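Chorismate mutase (Clostridium thermocellum, PDB 1XHO) probably catalyses the rearrangement of chorismate to prephenate, as in other chorismate mutases of the trimeric type I (AroH) class. Local coordinates at residues F76-D81 against K115-M120. Sequence-based numbering, arbitrary orientation.
Sequences FTVTKD and KCIRVM
The end of strand 71-78 and the start of strand 116-124 run antiparallel, their axes 4.7 Å apart, with Thr77 and Arg118 as the hydrogen-bonded pair (Thr77 N to Arg118 O, 3.0 Å; Arg118 N to Thr77 O, 2.9 Å). Past Val78 one backbone bond remains, Thr79 N to Cys116 O, and a side chain makes the return bond: Cys116 N is received by Thr79 OG1 at 3.0 Å, nearly straight at 162°. The Thr79 hydroxyl sits between its own N and carbonyl carbon (chi1 42°), which also lets it donate to Asp81 OD1 at 2.7 Å. Asp81 OD1 also accepts a longer bond from Lys115 N at 3.2 Å, well out of the carboxylate plane, and Asp81 OD2 adds a weak one from the same N.

On one face Phe76 and Val119 lie side by side, CD1 against CG2 at 3.9 Å, next to Val78 and Ile117, and helix 46-63 covers Phe76, Ile117 and Val119. On the other, Arg118, extended from CG to NE, runs past the Thr77 hydroxyl, Arg118 CB 3.3 Å from Thr77 OG1; Cys116 SG lies above one guanidinium face, toward its rim. A water in the guanidinium plane accepts from Arg118 NH1 and lies within hydrogen-bonding distance of Cys116 O and Thr77 OG1, the latter also bonded to Glu106; Met102 of a second subunit packs on Thr77 and Arg118. The helix-backed sheet with its opposite face against a neighbour is consistent with the trimeric AroH-type alpha/beta fold.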
loop_
_atom_site.group_PDB
_atom_site.type_symbol
_atom_site.label_atom_id
_atom_site.label_comp_id
_atom_site.label_asym_id
_atom_site.label_seq_id
_atom_site.Cartn_x
_atom_site.Cartn_y
_atom_site.Cartn_z
ATOM N N PHE C 76 -0.819 5.352 -5.005
ATOM C CA PHE C 76 -1.270 6.729 -4.843
ATOM C C PHE C 76 -2.224 6.861 -3.662
ATOM O O PHE C 76 -3.037 5.975 -3.424
ATOM C CB PHE C 76 -2.013 7.182 -6.089
ATOM C CG PHE C 76 -1.210 7.089 -7.354
ATOM C CD1 PHE C 76 -0.528 8.204 -7.850
ATOM C CD2 PHE C 76 -1.156 5.900 -8.067
ATOM C CE1 PHE C 76 0.192 8.129 -9.036
ATOM C CE2 PHE C 76 -0.420 5.812 -9.255
ATOM C CZ PHE C 76 0.248 6.934 -9.744
ATOM N N THR C 77 -2.124 7.971 -2.932
ATOM C CA THR C 77 -3.165 8.376 -1.988
ATOM C C THR C 77 -3.578 9.808 -2.247
ATOM O O THR C 77 -2.772 10.634 -2.694
ATOM C CB THR C 77 -2.753 8.250 -0.495
ATOM O OG1 THR C 77 -1.664 9.144 -0.198
ATOM C CG2 THR C 77 -2.391 6.791 -0.133
ATOM N N VAL C 78 -4.842 10.097 -1.971
ATOM C CA VAL C 78 -5.314 11.463 -1.920
ATOM C C VAL C 78 -6.029 11.658 -0.595
ATOM O O VAL C 78 -6.573 10.710 -0.016
ATOM C CB VAL C 78 -6.257 11.828 -3.100
ATOM C CG1 VAL C 78 -5.567 11.598 -4.425
ATOM C CG2 VAL C 78 -7.571 11.030 -3.030
ATOM N N THR C 79 -6.005 12.891 -0.113
ATOM C CA THR C 79 -6.753 13.280 1.066
ATOM C C THR C 79 -8.264 13.289 0.766
ATOM O O THR C 79 -8.678 13.398 -0.394
ATOM C CB THR C 79 -6.263 14.661 1.589
ATOM O OG1 THR C 79 -6.049 15.550 0.486
ATOM C CG2 THR C 79 -4.971 14.503 2.305
ATOM N N LYS C 80 -9.067 13.159 1.813
ATOM C CA LYS C 80 -10.542 13.044 1.715
ATOM C C LYS C 80 -11.216 14.113 0.821
ATOM O O LYS C 80 -12.218 13.837 0.131
ATOM C CB LYS C 80 -11.132 13.102 3.126
ATOM C CG LYS C 80 -12.619 12.857 3.214
ATOM C CD LYS C 80 -13.003 12.334 4.598
ATOM C CE LYS C 80 -12.622 13.307 5.718
ATOM N NZ LYS C 80 -13.265 12.922 7.014
ATOM N N ASP C 81 -10.658 15.322 0.834
ATOM C CA ASP C 81 -11.173 16.442 0.031
ATOM C C ASP C 81 -10.943 16.319 -1.482
ATOM O O ASP C 81 -11.428 17.142 -2.219
ATOM C CB ASP C 81 -10.594 17.776 0.532
ATOM C CG ASP C 81 -9.092 17.710 0.790
ATOM O OD1 ASP C 81 -8.377 16.957 0.101
ATOM O OD2 ASP C 81 -8.629 18.402 1.705
ATOM N N LYS C 115 -5.829 18.817 0.211
ATOM C CA LYS C 115 -5.581 18.853 -1.241
ATOM C C LYS C 115 -4.280 18.158 -1.663
ATOM O O LYS C 115 -3.646 18.560 -2.649
ATOM C CB LYS C 115 -5.587 20.296 -1.760
ATOM C CG LYS C 115 -6.840 21.096 -1.446
ATOM C CD LYS C 115 -8.095 20.544 -2.145
ATOM C CE LYS C 115 -9.334 21.468 -1.873
ATOM N NZ LYS C 115 -10.630 20.717 -1.687
ATOM N N CYS C 116 -3.921 17.090 -0.947
ATOM C CA CYS C 116 -2.599 16.481 -1.062
ATOM C C CYS C 116 -2.619 15.110 -1.739
ATOM O O CYS C 116 -3.308 14.189 -1.293
ATOM C CB CYS C 116 -1.936 16.382 0.338
ATOM S SG CYS C 116 -0.279 15.622 0.378
ATOM N N ILE C 117 -1.824 14.987 -2.799
ATOM C CA ILE C 117 -1.576 13.717 -3.470
ATOM C C ILE C 117 -0.198 13.178 -3.064
ATOM O O ILE C 117 0.819 13.866 -3.227
ATOM C CB ILE C 117 -1.633 13.888 -5.003
ATOM C CG1 ILE C 117 -2.990 14.482 -5.408
ATOM C CG2 ILE C 117 -1.375 12.558 -5.709
ATOM C CD1 ILE C 117 -2.998 15.144 -6.740
ATOM N N ARG C 118 -0.175 11.955 -2.530
ATOM C CA ARG C 118 1.080 11.257 -2.215
ATOM C C ARG C 118 1.309 10.055 -3.130
ATOM O O ARG C 118 0.365 9.436 -3.616
ATOM C CB ARG C 118 1.138 10.830 -0.745
ATOM C CG ARG C 118 1.069 12.014 0.231
ATOM C CD ARG C 118 1.145 11.508 1.662
ATOM N NE ARG C 118 1.274 12.543 2.689
ATOM C CZ ARG C 118 0.278 13.271 3.205
ATOM N NH1 ARG C 118 -0.954 13.170 2.767
ATOM N NH2 ARG C 118 0.536 14.139 4.154
ATOM N N VAL C 119 2.585 9.760 -3.369
ATOM C CA VAL C 119 3.014 8.687 -4.259
ATOM C C VAL C 119 4.099 7.894 -3.562
ATOM O O VAL C 119 5.037 8.480 -3.031
ATOM C CB VAL C 119 3.616 9.239 -5.589
ATOM C CG1 VAL C 119 4.182 8.103 -6.455
ATOM C CG2 VAL C 119 2.592 10.018 -6.336
HETATM N N MSE C 120 3.957 6.569 -3.557
HETATM C CA MSE C 120 5.014 5.671 -3.123
HETATM C C MSE C 120 5.415 4.778 -4.308
HETATM O O MSE C 120 4.604 4.004 -4.838
HETATM C CB MSE C 120 4.556 4.819 -1.947
HETATM C CG MSE C 120 5.576 3.740 -1.535
HETATM SE SE MSE C 120 5.033 2.746 0.057
HETATM C CE MSE C 120 5.765 3.989 1.449
HETATM O O HOH W 1 -2.344 12.018 0.300
#